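Long-range contacts in alkylpurine DNA glycosylase AlkC (Pseudomonas fluorescens, PDB 5VHV), which excises alkylated purine bases from damaged DNA as a glycosylase of base excision repair, without flipping the target nucleotide out of the helix: residues R270-F275 against H321-Q326; V289-D294 against F307-F312. One frame throughout, in Å; residues are numbered along the deposited sequence.

Contact 1 of 2, residues R270-F275 against H321-Q326; sequences RINLSF and HIRREQ
Residues 270-275 and 321-326 run antiparallel, their axes 168° apart, and three hydrogen-bonded pairs (Ile271 with Gln326, Leu273 with Arg324, Phe275 with Ile322) supply six N-H...O=C bonds, the Ile322 N to Phe275 O bond measuring 2.8 Å. From Ile271 to Phe275 and from Ile322 to Gln326 the side chains alternate between the two faces. On the face of Ile271, Leu273 and Phe275, the Phe275 ring lies against Ile322: CB of Ile322 forms a CH-pi contact 4.1 Å from the Phe275 ring centroid, offset toward the rim, while CG2 of Ile322 approaches Phe275 CZ to 3.6 Å and its CD1 meets CE2. Chi1 of 54° sets CG of Phe275 between the backbone N and the carbonyl carbon, and the far rim (CE1, CZ and CE2) is what meets Ile322. An alanine at Phe275 would probably leave Ile322 without its aromatic partner and open a gap toward Val289 and Val345.

The pairing sets strand 319-327 at one end of the seven-stranded mixed sheet. Side chains of this same face pack on strands 285-294 and 305-314, as in a two-layered sandwich with 270-279 and 319-327 in the other layer. On the opposite face, Arg323, extended from CG to NE, lays one face of its guanidinium over Asn272 CB, the amide and guanidinium planes 28° apart. Arg270 and Glu325 touch through their CG atoms at 3.7 Å; their charged ends are joined by a water, which accepts from Arg270 NE at 2.7 Å and donates to Glu325 OE1 at 2.6 Å.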
ATOM      1  N   ARG A 270      24.106   2.002 -15.319  1.00 22.36           N
ATOM      2  CA  ARG A 270      22.964   2.887 -15.501  1.00 14.84           C
ATOM      3  C   ARG A 270      22.693   3.129 -16.974  1.00 19.83           C
ATOM      4  O   ARG A 270      23.615   3.237 -17.784  1.00 22.77           O
ATOM      5  CB  ARG A 270      23.207   4.254 -14.851  1.00 18.74           C
ATOM      6  CG  ARG A 270      22.877   4.348 -13.360  1.00 25.95           C
ATOM      7  CD  ARG A 270      23.948   3.777 -12.479  1.00 30.53           C
ATOM      8  NE  ARG A 270      23.713   4.054 -11.054  1.00 26.29           N
ATOM      9  CZ  ARG A 270      24.344   3.421 -10.071  1.00 25.02           C
ATOM     10  NH1 ARG A 270      25.245   2.487 -10.345  1.00 39.79           N
ATOM     11  NH2 ARG A 270      24.065   3.711  -8.812  1.00 30.87           N
ATOM     12  N   ILE A 271      21.420   3.286 -17.294  1.00 15.88           N
ATOM     13  CA  ILE A 271      21.004   3.840 -18.572  1.00 15.40           C
ATOM     14  C   ILE A 271      20.499   5.247 -18.330  1.00 21.66           C
ATOM     15  O   ILE A 271      20.141   5.618 -17.213  1.00 18.06           O
ATOM     16  CB  ILE A 271      19.929   2.991 -19.268  1.00 20.94           C
ATOM     17  CG1 ILE A 271      18.652   2.919 -18.407  1.00 19.77           C
ATOM     18  CG2 ILE A 271      20.500   1.615 -19.540  1.00 22.19           C
ATOM     19  CD1 ILE A 271      17.417   2.400 -19.151  1.00 21.39           C
ATOM     20  N   ASN A 272      20.488   6.038 -19.401  1.00 21.71           N
ATOM     21  CA  ASN A 272      20.017   7.420 -19.374  1.00 22.29           C
ATOM     22  C   ASN A 272      19.035   7.609 -20.516  1.00 18.09           C
ATOM     23  O   ASN A 272      19.417   7.546 -21.690  1.00 20.18           O
ATOM     24  CB  ASN A 272      21.168   8.400 -19.505  1.00 21.95           C
ATOM     25  CG  ASN A 272      22.196   8.221 -18.415  1.00 47.34           C
ATOM     26  OD1 ASN A 272      22.105   8.848 -17.363  1.00 45.18           O
ATOM     27  ND2 ASN A 272      23.166   7.343 -18.648  1.00 67.17           N
ATOM     28  N   LEU A 273      17.784   7.853 -20.167  1.00 16.88           N
ATOM     29  CA  LEU A 273      16.734   8.172 -21.122  1.00 18.09           C
ATOM     30  C   LEU A 273      16.627   9.687 -21.236  1.00 18.07           C
ATOM     31  O   LEU A 273      16.463  10.378 -20.226  1.00 19.46           O
ATOM     32  CB  LEU A 273      15.402   7.581 -20.652  1.00 19.55           C
ATOM     33  CG  LEU A 273      14.149   8.057 -21.379  1.00 17.61           C
ATOM     34  CD1 LEU A 273      14.156   7.665 -22.863  1.00 19.36           C
ATOM     35  CD2 LEU A 273      12.916   7.458 -20.697  1.00 16.91           C
ATOM     36  N   SER A 274      16.717  10.215 -22.456  1.00 18.11           N
ATOM     37  CA  SER A 274      16.529  11.649 -22.595  1.00 15.93           C
ATOM     38  C   SER A 274      15.849  11.974 -23.919  1.00 20.05           C
ATOM     39  O   SER A 274      15.952  11.228 -24.897  1.00 22.35           O
ATOM     40  CB  SER A 274      17.862  12.410 -22.463  1.00 21.15           C
ATOM     41  OG  SER A 274      18.778  12.093 -23.500  1.00 25.23           O
ATOM     42  N   PHE A 275      15.117  13.081 -23.909  1.00 22.22           N
ATOM     43  CA  PHE A 275      14.441  13.620 -25.084  1.00 19.58           C
ATOM     44  C   PHE A 275      13.958  15.027 -24.740  1.00 20.76           C
ATOM     45  O   PHE A 275      13.963  15.451 -23.575  1.00 22.88           O
ATOM     46  CB  PHE A 275      13.270  12.736 -25.516  1.00 18.86           C
ATOM     47  CG  PHE A 275      12.283  12.465 -24.414  1.00 18.21           C
ATOM     48  CD1 PHE A 275      12.493  11.429 -23.515  1.00 19.43           C
ATOM     49  CD2 PHE A 275      11.158  13.266 -24.254  1.00 17.41           C
ATOM     50  CE1 PHE A 275      11.583  11.175 -22.485  1.00 22.23           C
ATOM     51  CE2 PHE A 275      10.253  13.021 -23.232  1.00 18.87           C
ATOM     52  CZ  PHE A 275      10.472  11.971 -22.343  1.00 21.50           C
ATOM     53  N   HIS A 321      13.381  19.892 -21.901  1.00 29.19           N
ATOM     54  CA  HIS A 321      14.256  18.731 -21.836  1.00 27.84           C
ATOM     55  C   HIS A 321      13.790  17.811 -20.725  1.00 31.39           C
ATOM     56  O   HIS A 321      13.397  18.264 -19.644  1.00 33.91           O
ATOM     57  CB  HIS A 321      15.707  19.153 -21.566  1.00 29.90           C
ATOM     58  CG  HIS A 321      16.307  20.031 -22.614  1.00 29.55           C
ATOM     59  ND1 HIS A 321      16.623  19.572 -23.874  1.00 38.16           N
ATOM     60  CD2 HIS A 321      16.683  21.332 -22.585  1.00 28.05           C
ATOM     61  CE1 HIS A 321      17.155  20.552 -24.579  1.00 39.77           C
ATOM     62  NE2 HIS A 321      17.202  21.630 -23.821  1.00 32.84           N
ATOM     63  N   ILE A 322      13.851  16.512 -20.984  1.00 22.97           N
ATOM     64  CA  ILE A 322      13.498  15.497 -20.005  1.00 19.43           C
ATOM     65  C   ILE A 322      14.618  14.474 -19.979  1.00 28.31           C
ATOM     66  O   ILE A 322      15.157  14.098 -21.025  1.00 21.51           O
ATOM     67  CB  ILE A 322      12.129  14.850 -20.322  1.00 24.62           C
ATOM     68  CG1 ILE A 322      11.026  15.908 -20.103  1.00 35.10           C
ATOM     69  CG2 ILE A 322      11.888  13.622 -19.453  1.00 23.54           C
ATOM     70  CD1 ILE A 322       9.653  15.502 -20.532  1.00 45.14           C
ATOM     71  N   ARG A 323      14.987  14.037 -18.780  1.00 22.96           N
ATOM     72  CA  ARG A 323      16.127  13.146 -18.634  1.00 20.49           C
ATOM     73  C   ARG A 323      15.913  12.306 -17.390  1.00 23.17           C
ATOM     74  O   ARG A 323      15.571  12.856 -16.340  1.00 22.31           O
ATOM     75  CB  ARG A 323      17.434  13.938 -18.524  1.00 24.35           C
ATOM     76  CG  ARG A 323      18.658  13.059 -18.322  1.00 25.45           C
ATOM     77  CD  ARG A 323      19.932  13.896 -18.310  1.00 43.53           C
ATOM     78  NE  ARG A 323      21.127  13.072 -18.167  1.00 69.16           N
ATOM     79  CZ  ARG A 323      21.874  12.660 -19.185  1.00 87.40           C
ATOM     80  NH1 ARG A 323      21.549  12.997 -20.428  1.00 94.70           N
ATOM     81  NH2 ARG A 323      22.944  11.912 -18.961  1.00 82.49           N
ATOM     82  N   ARG A 324      16.122  10.997 -17.508  1.00 17.93           N
ATOM     83  CA  ARG A 324      16.000  10.089 -16.374  1.00 15.23           C
ATOM     84  C   ARG A 324      17.083   9.029 -16.447  1.00 17.20           C
ATOM     85  O   ARG A 324      17.206   8.334 -17.457  1.00 15.50           O
ATOM     86  CB  ARG A 324      14.621   9.410 -16.349  1.00 16.47           C
ATOM     87  CG  ARG A 324      14.433   8.322 -15.285  1.00 13.80           C
ATOM     88  CD  ARG A 324      14.689   8.772 -13.849  1.00 13.03           C
ATOM     89  NE  ARG A 324      13.967  10.005 -13.493  1.00 14.91           N
ATOM     90  CZ  ARG A 324      12.663  10.080 -13.225  1.00 21.10           C
ATOM     91  NH1 ARG A 324      11.909   8.999 -13.265  1.00 20.02           N
ATOM     92  NH2 ARG A 324      12.119  11.255 -12.935  1.00 20.83           N
ATOM     93  N   GLU A 325      17.856   8.913 -15.373  1.00 15.96           N
ATOM     94  CA  GLU A 325      18.818   7.841 -15.207  1.00 15.78           C
ATOM     95  C   GLU A 325      18.160   6.673 -14.471  1.00 21.25           C
ATOM     96  O   GLU A 325      17.361   6.876 -13.559  1.00 22.98           O
ATOM     97  CB  GLU A 325      20.019   8.405 -14.446  1.00 21.12           C
ATOM     98  CG  GLU A 325      21.023   7.438 -13.963  1.00 31.60           C
ATOM     99  CD  GLU A 325      22.007   8.145 -13.067  1.00 52.16           C
ATOM    100  OE1 GLU A 325      21.878   8.036 -11.832  1.00 29.59           O
ATOM    101  OE2 GLU A 325      22.869   8.862 -13.607  1.00 36.10           O
ATOM    102  N   GLN A 326      18.455   5.442 -14.899  1.00 16.51           N
ATOM    103  CA  GLN A 326      17.909   4.260 -14.230  1.00 12.69           C
ATOM    104  C   GLN A 326      19.011   3.240 -14.022  1.00 15.23           C
ATOM    105  O   GLN A 326      19.790   2.963 -14.933  1.00 17.19           O
ATOM    106  CB  GLN A 326      16.741   3.639 -15.013  1.00 17.65           C
ATOM    107  CG  GLN A 326      15.925   2.641 -14.200  1.00 16.60           C
ATOM    108  CD  GLN A 326      14.771   2.045 -14.973  1.00 16.10           C
ATOM    109  OE1 GLN A 326      14.126   2.720 -15.781  1.00 19.21           O
ATOM    110  NE2 GLN A 326      14.529   0.756 -14.756  1.00 19.37           N
TER
HETATM  111  O   HOH W   1      21.512   5.651 -10.817  1.00 33.66           O

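Contact 2 of 2, residues V289-D294 against F307-F312; sequences VDYAID and FKLKAF. With nucleotides of chain D.
Lys308 and Asp290 meet through a salt bridge beside a beta bulge in the antiparallel pair 289-294 and 307-312. Following Lys308 outward, CB lies 3.8 Å from OP1 of DG3 of chain D, and CG lies 3.8 Å from C3' of DA2 of chain D. The chain then bends at chi2 and chi3, turning toward the Asp290 carboxylate: CD comes within 3.5 Å of Asp290 OD1 and CE within 3.3 Å of the same oxygen. At the tip, NZ bonds Asp290 OD2 at 2.8 Å on its syn lone pair and reaches OD1 only weakly. Asp290 OD1 also accepts from Leu309 N, on its anti side, which ties the carboxylate to the backbone at the bulge.

That bulge is of the classic type: Leu309 and Lys310 both face Val289, whose O accepts a bond from Lys310 N and a weak one from Leu309 N. Beyond it, Phe307 CB stands over one face of the Tyr291 ring, 3.9 Å from the centroid, and the two rings are oblique, with planes 39° apart. The same phosphate oxygen, OP1 of DG3 of chain D, accepts from Lys308 N at 2.9 Å with an N-H...O angle of 171°. This nearly straight bond, with the Phe307 ring edge beside that oxygen, places the hairpin against the DNA backbone.

Strand 305-314 is outermost in the sheet, strand 339-347 flanks 285-294 on its other side, helix 231-235 touches Lys308, and Tyr291 and Leu309 pack toward strands 270-279 and 319-327.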
ATOM      1  N   VAL A 289       3.862  12.643 -18.599  1.00 15.46           N
ATOM      2  CA  VAL A 289       4.954  12.014 -19.328  1.00 18.97           C
ATOM      3  C   VAL A 289       5.481  10.864 -18.484  1.00 16.54           C
ATOM      4  O   VAL A 289       6.001  11.080 -17.384  1.00 19.33           O
ATOM      5  CB  VAL A 289       6.073  13.019 -19.631  1.00 19.45           C
ATOM      6  CG1 VAL A 289       7.158  12.368 -20.469  1.00 17.67           C
ATOM      7  CG2 VAL A 289       5.518  14.240 -20.362  1.00 22.80           C
ATOM      8  N   ASP A 290       5.358   9.648 -19.008  1.00 16.15           N
ATOM      9  CA  ASP A 290       5.882   8.448 -18.373  1.00 15.41           C
ATOM     10  C   ASP A 290       6.744   7.703 -19.399  1.00 16.44           C
ATOM     11  O   ASP A 290       6.901   8.137 -20.542  1.00 16.59           O
ATOM     12  CB  ASP A 290       4.735   7.565 -17.840  1.00 18.18           C
ATOM     13  CG  ASP A 290       3.983   8.204 -16.676  1.00 16.55           C
ATOM     14  OD1 ASP A 290       4.597   8.991 -15.912  1.00 16.98           O
ATOM     15  OD2 ASP A 290       2.780   7.907 -16.495  1.00 16.24           O
ATOM     16  N   TYR A 291       7.357   6.595 -18.991  1.00 15.28           N
ATOM     17  CA  TYR A 291       8.063   5.747 -19.946  1.00 15.74           C
ATOM     18  C   TYR A 291       7.861   4.302 -19.552  1.00 13.66           C
ATOM     19  O   TYR A 291       7.434   3.996 -18.440  1.00 14.38           O
ATOM     20  CB  TYR A 291       9.564   6.060 -20.037  1.00 14.41           C
ATOM     21  CG  TYR A 291      10.400   5.735 -18.821  1.00 14.40           C
ATOM     22  CD1 TYR A 291      10.421   6.587 -17.733  1.00 15.83           C
ATOM     23  CD2 TYR A 291      11.235   4.614 -18.797  1.00 13.08           C
ATOM     24  CE1 TYR A 291      11.200   6.319 -16.637  1.00 16.81           C
ATOM     25  CE2 TYR A 291      12.030   4.346 -17.692  1.00 14.39           C
ATOM     26  CZ  TYR A 291      12.014   5.205 -16.637  1.00 15.58           C
ATOM     27  OH  TYR A 291      12.788   4.972 -15.533  1.00 15.73           O
ATOM     28  N   ALA A 292       8.111   3.407 -20.502  1.00 18.51           N
ATOM     29  CA  ALA A 292       7.949   1.992 -20.231  1.00 16.05           C
ATOM     30  C   ALA A 292       9.122   1.200 -20.784  1.00 17.87           C
ATOM     31  O   ALA A 292       9.672   1.537 -21.832  1.00 19.07           O
ATOM     32  CB  ALA A 292       6.659   1.465 -20.824  1.00 17.43           C
ATOM     33  N   ILE A 293       9.496   0.146 -20.069  1.00 16.47           N
ATOM     34  CA  ILE A 293      10.511  -0.793 -20.532  1.00 17.17           C
ATOM     35  C   ILE A 293       9.863  -2.143 -20.797  1.00 17.04           C
ATOM     36  O   ILE A 293       9.157  -2.692 -19.940  1.00 15.24           O
ATOM     37  CB  ILE A 293      11.658  -0.947 -19.519  1.00 14.76           C
ATOM     38  CG1 ILE A 293      12.299   0.418 -19.243  1.00 16.60           C
ATOM     39  CG2 ILE A 293      12.690  -1.960 -20.065  1.00 14.70           C
ATOM     40  CD1 ILE A 293      13.457   0.369 -18.224  1.00 15.92           C
ATOM     41  N   ASP A 294      10.141  -2.697 -21.977  1.00 15.68           N
ATOM     42  CA  ASP A 294       9.812  -4.081 -22.302  1.00 16.47           C
ATOM     43  C   ASP A 294      10.961  -4.959 -21.829  1.00 19.86           C
ATOM     44  O   ASP A 294      11.922  -5.174 -22.558  1.00 22.57           O
ATOM     45  CB  ASP A 294       9.629  -4.252 -23.807  1.00 20.83           C
ATOM     46  CG  ASP A 294       8.403  -3.541 -24.343  1.00 32.90           C
ATOM     47  OD1 ASP A 294       7.435  -3.355 -23.587  1.00 28.97           O
ATOM     48  OD2 ASP A 294       8.409  -3.181 -25.540  1.00 28.87           O
ATOM     49  N   PHE A 307       7.143   3.390 -15.720  1.00 15.63           N
ATOM     50  CA  PHE A 307       7.722   4.222 -14.676  1.00 13.61           C
ATOM     51  C   PHE A 307       7.293   5.671 -14.870  1.00 14.67           C
ATOM     52  O   PHE A 307       7.141   6.155 -16.001  1.00 15.57           O
ATOM     53  CB  PHE A 307       9.249   4.108 -14.708  1.00 14.39           C
ATOM     54  CG  PHE A 307       9.760   2.737 -14.388  1.00 16.65           C
ATOM     55  CD1 PHE A 307       9.654   2.235 -13.109  1.00 17.11           C
ATOM     56  CD2 PHE A 307      10.351   1.951 -15.362  1.00 16.36           C
ATOM     57  CE1 PHE A 307      10.125   0.947 -12.801  1.00 18.56           C
ATOM     58  CE2 PHE A 307      10.838   0.673 -15.043  1.00 15.24           C
ATOM     59  CZ  PHE A 307      10.733   0.188 -13.794  1.00 17.38           C
ATOM     60  N   LYS A 308       7.140   6.376 -13.755  1.00 15.40           N
ATOM     61  CA  LYS A 308       6.730   7.766 -13.799  1.00 13.05           C
ATOM     62  C   LYS A 308       7.907   8.658 -14.162  1.00 17.11           C
ATOM     63  O   LYS A 308       9.028   8.452 -13.691  1.00 19.19           O
ATOM     64  CB  LYS A 308       6.179   8.202 -12.448  1.00 13.44           C
ATOM     65  CG  LYS A 308       5.044   7.331 -11.933  1.00 14.69           C
ATOM     66  CD  LYS A 308       3.833   7.363 -12.891  1.00 16.81           C
ATOM     67  CE  LYS A 308       3.205   8.751 -12.945  1.00 20.06           C
ATOM     68  NZ  LYS A 308       2.039   8.845 -13.913  1.00 14.97           N
ATOM     69  N   LEU A 309       7.642   9.681 -14.968  1.00 17.99           N
ATOM     70  CA  LEU A 309       8.694  10.634 -15.307  1.00 18.45           C
ATOM     71  C   LEU A 309       8.361  12.038 -14.827  1.00 25.68           C
ATOM     72  O   LEU A 309       9.000  12.515 -13.885  1.00 28.92           O
ATOM     73  CB  LEU A 309       8.965  10.592 -16.808  1.00 20.83           C
ATOM     74  CG  LEU A 309      10.393  10.283 -17.202  1.00 29.35           C
ATOM     75  CD1 LEU A 309      10.457  10.231 -18.748  1.00 34.63           C
ATOM     76  CD2 LEU A 309      11.317  11.320 -16.650  1.00 35.96           C
ATOM     77  N   LYS A 310       7.389  12.718 -15.431  1.00 19.88           N
ATOM     78  CA  LYS A 310       7.111  14.111 -15.107  1.00 27.73           C
ATOM     79  C   LYS A 310       5.663  14.428 -15.453  1.00 24.26           C
ATOM     80  O   LYS A 310       5.168  14.012 -16.500  1.00 22.64           O
ATOM     81  CB  LYS A 310       8.064  15.026 -15.897  1.00 34.14           C
ATOM     82  CG  LYS A 310       8.216  16.442 -15.375  1.00 49.18           C
ATOM     83  CD  LYS A 310       9.117  17.256 -16.308  1.00 57.36           C
ATOM     84  CE  LYS A 310       9.265  18.702 -15.858  1.00 61.49           C
ATOM     85  NZ  LYS A 310      10.104  18.836 -14.640  1.00 62.14           N
ATOM     86  N   ALA A 311       4.993  15.177 -14.587  1.00 22.98           N
ATOM     87  CA  ALA A 311       3.683  15.744 -14.894  1.00 22.07           C
ATOM     88  C   ALA A 311       3.817  17.255 -14.792  1.00 24.09           C
ATOM     89  O   ALA A 311       4.213  17.770 -13.743  1.00 23.82           O
ATOM     90  CB  ALA A 311       2.611  15.217 -13.943  1.00 25.73           C
ATOM     91  N   PHE A 312       3.509  17.967 -15.863  1.00 24.52           N
ATOM     92  CA  PHE A 312       3.755  19.406 -15.860  1.00 29.87           C
ATOM     93  C   PHE A 312       2.956  20.063 -16.973  1.00 28.73           C
ATOM     94  O   PHE A 312       2.359  19.396 -17.819  1.00 26.35           O
ATOM     95  CB  PHE A 312       5.251  19.711 -16.026  1.00 30.36           C
ATOM     96  CG  PHE A 312       5.777  19.409 -17.395  1.00 27.87           C
ATOM     97  CD1 PHE A 312       5.879  18.098 -17.834  1.00 29.06           C
ATOM     98  CD2 PHE A 312       6.163  20.429 -18.251  1.00 30.11           C
ATOM     99  CE1 PHE A 312       6.345  17.816 -19.098  1.00 32.01           C
ATOM    100  CE2 PHE A 312       6.639  20.146 -19.514  1.00 33.38           C
ATOM    101  CZ  PHE A 312       6.725  18.839 -19.936  1.00 27.77           C
TER
ATOM    102  P    DG D   3       7.591   4.963  -9.900  1.00 18.01           P
ATOM    103  OP1  DG D   3       7.811   4.970 -11.357  1.00 18.43           O
ATOM    104  OP2  DG D   3       6.343   4.432  -9.295  1.00 21.64           O
ATOM    105  O5'  DG D   3       8.735   4.146  -9.195  1.00 14.92           O
ATOM    106  C5'  DG D   3      10.104   4.259  -9.620  1.00 14.29           C
ATOM    107  C4'  DG D   3      10.979   3.304  -8.841  1.00 17.74           C
ATOM    108  O4'  DG D   3      11.162   3.774  -7.469  1.00 17.37           O
ATOM    109  C3'  DG D   3      10.451   1.869  -8.711  1.00 17.41           C
ATOM    110  O3'  DG D   3      11.556   0.990  -8.899  1.00 22.04           O
ATOM    111  C2'  DG D   3       9.821   1.830  -7.302  1.00 16.61           C
ATOM    112  C1'  DG D   3      10.693   2.817  -6.519  1.00 15.77           C
ATOM    113  N9   DG D   3      10.018   3.594  -5.472  1.00 15.83           N
ATOM    114  C8   DG D   3       8.789   4.203  -5.539  1.00 19.04           C
ATOM    115  N7   DG D   3       8.484   4.885  -4.458  1.00 16.59           N
ATOM    116  C5   DG D   3       9.597   4.754  -3.652  1.00 16.28           C
ATOM    117  C6   DG D   3       9.847   5.274  -2.362  1.00 14.33           C
ATOM    118  O6   DG D   3       9.118   6.008  -1.675  1.00 16.53           O
ATOM    119  N1   DG D   3      11.101   4.900  -1.891  1.00 13.67           N
ATOM    120  C2   DG D   3      11.988   4.117  -2.567  1.00 16.31           C
ATOM    121  N2   DG D   3      13.138   3.845  -1.935  1.00 15.09           N
ATOM    122  N3   DG D   3      11.761   3.610  -3.784  1.00 14.66           N
ATOM    123  C4   DG D   3      10.554   3.973  -4.260  1.00 14.28           C
ATOM    124  P    DA D   2       4.134  10.213  -6.992  0.54 30.04           P
ATOM    125  OP1  DA D   2       3.312  10.669  -8.107  0.54 25.75           O
ATOM    126  OP2  DA D   2       3.515   9.613  -5.772  0.54 27.82           O
ATOM    127  O5'  DA D   2       5.175   9.171  -7.611  0.54 26.11           O
ATOM    128  C5'  DA D   2       6.089   9.607  -8.614  0.54 17.19           C
ATOM    129  C4'  DA D   2       7.272   8.659  -8.735  0.54 21.74           C
ATOM    130  O4'  DA D   2       8.221   8.891  -7.660  0.54 17.19           O
ATOM    131  C3'  DA D   2       6.935   7.188  -8.640  0.54 15.76           C
ATOM    132  O3'  DA D   2       7.872   6.465  -9.411  0.54 19.99           O
ATOM    133  C2'  DA D   2       7.053   6.922  -7.138  0.54 16.28           C
ATOM    134  C1'  DA D   2       8.259   7.774  -6.778  0.54 15.62           C
ATOM    135  N9   DA D   2       8.277   8.299  -5.410  0.54 15.05           N
ATOM    136  C8   DA D   2       7.257   8.931  -4.768  0.54 22.88           C
ATOM    137  N7   DA D   2       7.569   9.359  -3.566  0.54 25.31           N
ATOM    138  C5   DA D   2       8.890   8.988  -3.411  0.54 21.96           C
ATOM    139  C6   DA D   2       9.796   9.154  -2.355  0.54 16.66           C
ATOM    140  N6   DA D   2       9.473   9.768  -1.203  0.54 17.84           N
ATOM    141  N1   DA D   2      11.054   8.678  -2.523  0.54 16.46           N
ATOM    142  C2   DA D   2      11.364   8.072  -3.674  0.54 15.67           C
ATOM    143  N3   DA D   2      10.595   7.857  -4.743  0.54 15.04           N
ATOM    144  C4   DA D   2       9.353   8.343  -4.546  0.54 19.40           C
TER

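Contacts 1 and 2 pair strands at the two ends of one sheet, each including an outermost strand, yet their centres lie only 11 Å apart, with side chains of 270-275 and 321-326 touching those of 289-294 and 307-312. Both are partly buried. Their apolar sides form a shared core, crossed by polar links: Gln326 OE1 to Tyr291 OH (2.6 Å) and Arg324 NH1 to Lys308 O (3.0 Å), both probable hydrogen bonds. Contact 1 keeps a regular register, and its Arg270-Glu325 pair meets through a water; in contact 2 the register is broken and opposite charges pair directly, next to the DNA. Contact 1 comes within about 6 Å of the nucleic acid at its nearest atom.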